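Local coordinates for immunity protein 52 domain-containing protein (Burkholderia pseudomallei K96243, PDB 4RHO), which is of unknown function but probably acts as an immunity protein that protects the cell against a bacterial toxin, at residues P202-V210 / G218-D226. Numbering follows the deposited sequence.
Sequences PEARALIPV and GTIIVSVTD
A204 sets its CB against I221 CG2 (3.9 Å) just before the two arms of an antiparallel beta hairpin pair up. A classic beta bulge follows: R205 and A206 both face V222, whose O accepts a hydrogen bond from R205 N at 2.8 Å and a weak one from A206 N. The R205 chain, bent about its CB-CG bond (chi2 49°), carries CD to 3.4 Å from S223 O and crosses the T225 side chain at about a right angle; NH1 turns back to hydrogen-bond E203 O. A206 O accepts V222 N (2.9 Å), and its CB rests on V222 CB and T225 CG2. On the other face L207 lies alongside I221, both pointing the same way, with CD2 at 4.0 Å from CG2 of I221, while its CB meets T219 CG2. Back on the A206 face, I208 and I220 exchange backbone hydrogen bonds, the one from I220 N to I208 O nearly straight (172°), and I208 CD1 reaches V222 CG2. P209 and T219 form a non-hydrogen-bonded pair. V210 N hydrogen-bonds G218 O (3.0 Å), and V210 CG2 lies 3.8 Å from I220 CG1. Outermost strand 206-212 joins strand 189-192 through strand 215-222. I208, V210 and I220 pack on helix 148-162, whereas I221 touches helix 234-249 on the opposite face.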
loop_
_atom_site.group_PDB
_atom_site.type_symbol
_atom_site.label_atom_id
_atom_site.label_comp_id
_atom_site.label_asym_id
_atom_site.label_seq_id
_atom_site.Cartn_x
_atom_site.Cartn_y
_atom_site.Cartn_z
ATOM N N PRO A 202 -12.063 5.462 21.700
ATOM C CA PRO A 202 -11.894 6.855 22.159
ATOM C C PRO A 202 -10.420 7.323 22.122
ATOM O O PRO A 202 -10.163 8.529 22.209
ATOM C CB PRO A 202 -12.436 6.825 23.586
ATOM C CG PRO A 202 -12.278 5.424 24.024
ATOM C CD PRO A 202 -12.442 4.563 22.813
ATOM N N GLU A 203 -9.457 6.372 21.940
ATOM C CA GLU A 203 -8.013 6.705 21.868
ATOM C C GLU A 203 -7.630 7.267 20.487
ATOM O O GLU A 203 -6.593 7.930 20.362
ATOM C CB GLU A 203 -7.138 5.459 22.177
ATOM C CG GLU A 203 -7.277 4.936 23.594
ATOM C CD GLU A 203 -8.312 3.842 23.771
ATOM O OE1 GLU A 203 -9.181 3.693 22.882
ATOM O OE2 GLU A 203 -8.243 3.124 24.793
ATOM N N ALA A 204 -8.412 6.922 19.434
ATOM C CA ALA A 204 -8.091 7.327 18.058
ATOM C C ALA A 204 -8.027 8.854 17.925
ATOM O O ALA A 204 -8.900 9.554 18.428
ATOM C CB ALA A 204 -9.121 6.760 17.089
ATOM N N ARG A 205 -6.964 9.366 17.278
ATOM C CA ARG A 205 -6.793 10.805 17.069
ATOM C C ARG A 205 -7.697 11.297 15.939
ATOM O O ARG A 205 -8.086 12.470 15.922
ATOM C CB ARG A 205 -5.320 11.137 16.770
ATOM C CG ARG A 205 -4.511 11.574 18.019
ATOM C CD ARG A 205 -4.684 10.619 19.196
ATOM N NE ARG A 205 -3.842 11.000 20.333
ATOM C CZ ARG A 205 -4.022 10.548 21.571
ATOM N NH1 ARG A 205 -5.058 9.766 21.857
ATOM N NH2 ARG A 205 -3.208 10.930 22.548
ATOM N N ALA A 206 -8.077 10.388 15.019
ATOM C CA ALA A 206 -9.015 10.700 13.942
ATOM C C ALA A 206 -9.683 9.437 13.425
ATOM O O ALA A 206 -9.056 8.378 13.375
ATOM C CB ALA A 206 -8.294 11.416 12.801
ATOM N N LEU A 207 -10.968 9.535 13.076
ATOM C CA LEU A 207 -11.712 8.434 12.468
ATOM C C LEU A 207 -12.332 8.900 11.169
ATOM O O LEU A 207 -13.370 9.576 11.181
ATOM C CB LEU A 207 -12.792 7.904 13.436
ATOM C CG LEU A 207 -12.264 7.244 14.719
ATOM C CD1 LEU A 207 -13.340 7.142 15.753
ATOM C CD2 LEU A 207 -11.650 5.865 14.422
ATOM N N ILE A 208 -11.620 8.679 10.054
ATOM C CA ILE A 208 -12.029 9.185 8.753
ATOM C C ILE A 208 -12.977 8.193 8.071
ATOM O O ILE A 208 -12.561 7.099 7.691
ATOM C CB ILE A 208 -10.782 9.484 7.868
ATOM C CG1 ILE A 208 -9.781 10.399 8.621
ATOM C CG2 ILE A 208 -11.200 10.095 6.512
ATOM C CD1 ILE A 208 -8.457 10.521 7.974
ATOM N N PRO A 209 -14.266 8.567 7.886
ATOM C CA PRO A 209 -15.185 7.663 7.186
ATOM C C PRO A 209 -14.865 7.578 5.693
ATOM O O PRO A 209 -14.553 8.597 5.066
ATOM C CB PRO A 209 -16.560 8.300 7.432
ATOM C CG PRO A 209 -16.284 9.731 7.622
ATOM C CD PRO A 209 -14.930 9.832 8.276
ATOM N N VAL A 210 -14.890 6.364 5.134
ATOM C CA VAL A 210 -14.675 6.170 3.699
ATOM C C VAL A 210 -16.003 5.765 3.045
ATOM O O VAL A 210 -16.612 4.776 3.451
ATOM C CB VAL A 210 -13.549 5.129 3.411
ATOM C CG1 VAL A 210 -13.294 5.002 1.909
ATOM C CG2 VAL A 210 -12.267 5.498 4.142
ATOM N N GLY A 218 -16.125 1.928 5.066
ATOM C CA GLY A 218 -15.205 1.637 6.156
ATOM C C GLY A 218 -14.731 2.860 6.900
ATOM O O GLY A 218 -15.315 3.940 6.772
ATOM N N THR A 219 -13.707 2.695 7.721
ATOM C CA THR A 219 -13.169 3.793 8.515
ATOM C C THR A 219 -11.658 3.710 8.555
ATOM O O THR A 219 -11.107 2.626 8.756
ATOM C CB THR A 219 -13.766 3.760 9.963
ATOM O OG1 THR A 219 -15.181 3.599 9.894
ATOM C CG2 THR A 219 -13.425 5.017 10.770
ATOM N N ILE A 220 -10.974 4.854 8.386
ATOM C CA ILE A 220 -9.530 4.926 8.605
ATOM C C ILE A 220 -9.271 5.363 10.043
ATOM O O ILE A 220 -9.782 6.405 10.476
ATOM C CB ILE A 220 -8.840 5.883 7.587
ATOM C CG1 ILE A 220 -9.088 5.430 6.139
ATOM C CG2 ILE A 220 -7.325 6.002 7.885
ATOM C CD1 ILE A 220 -8.680 6.460 5.085
ATOM N N ILE A 221 -8.554 4.544 10.803
ATOM C CA ILE A 221 -8.230 4.852 12.183
ATOM C C ILE A 221 -6.840 5.484 12.248
ATOM O O ILE A 221 -5.874 4.891 11.769
ATOM C CB ILE A 221 -8.324 3.578 13.062
ATOM C CG1 ILE A 221 -9.633 2.793 12.768
ATOM C CG2 ILE A 221 -8.204 3.935 14.554
ATOM C CD1 ILE A 221 -9.592 1.345 13.193
ATOM N N VAL A 222 -6.748 6.723 12.776
ATOM C CA VAL A 222 -5.475 7.444 12.816
ATOM C C VAL A 222 -4.977 7.568 14.276
ATOM O O VAL A 222 -5.734 7.981 15.162
ATOM C CB VAL A 222 -5.586 8.837 12.135
ATOM C CG1 VAL A 222 -4.220 9.509 12.040
ATOM C CG2 VAL A 222 -6.223 8.719 10.751
ATOM N N SER A 223 -3.711 7.194 14.516
ATOM C CA SER A 223 -3.123 7.236 15.854
ATOM C C SER A 223 -2.462 8.584 16.129
ATOM O O SER A 223 -2.449 9.034 17.267
ATOM C CB SER A 223 -2.098 6.113 16.020
ATOM O OG SER A 223 -1.034 6.256 15.091
ATOM N N VAL A 224 -1.810 9.171 15.101
ATOM C CA VAL A 224 -1.059 10.423 15.259
ATOM C C VAL A 224 -1.468 11.417 14.156
ATOM O O VAL A 224 -1.479 11.061 12.982
ATOM C CB VAL A 224 0.483 10.162 15.249
ATOM C CG1 VAL A 224 1.259 11.465 15.337
ATOM C CG2 VAL A 224 0.886 9.216 16.380
ATOM N N THR A 225 -1.835 12.652 14.548
ATOM C CA THR A 225 -2.267 13.681 13.591
ATOM C C THR A 225 -1.422 14.967 13.729
ATOM O O THR A 225 -1.535 15.864 12.892
ATOM C CB THR A 225 -3.763 14.001 13.787
ATOM O OG1 THR A 225 -3.994 14.327 15.161
ATOM C CG2 THR A 225 -4.667 12.857 13.368
ATOM N N ASP A 226 -0.605 15.071 14.807
ATOM C CA ASP A 226 0.159 16.298 15.083
ATOM C C ASP A 226 1.519 16.296 14.362
ATOM O O ASP A 226 2.118 17.360 14.176
ATOM C CB ASP A 226 0.365 16.484 16.601
ATOM C CG ASP A 226 1.238 15.417 17.250
ATOM O OD1 ASP A 226 0.913 14.222 17.107
ATOM O OD2 ASP A 226 2.169 15.787 17.995
#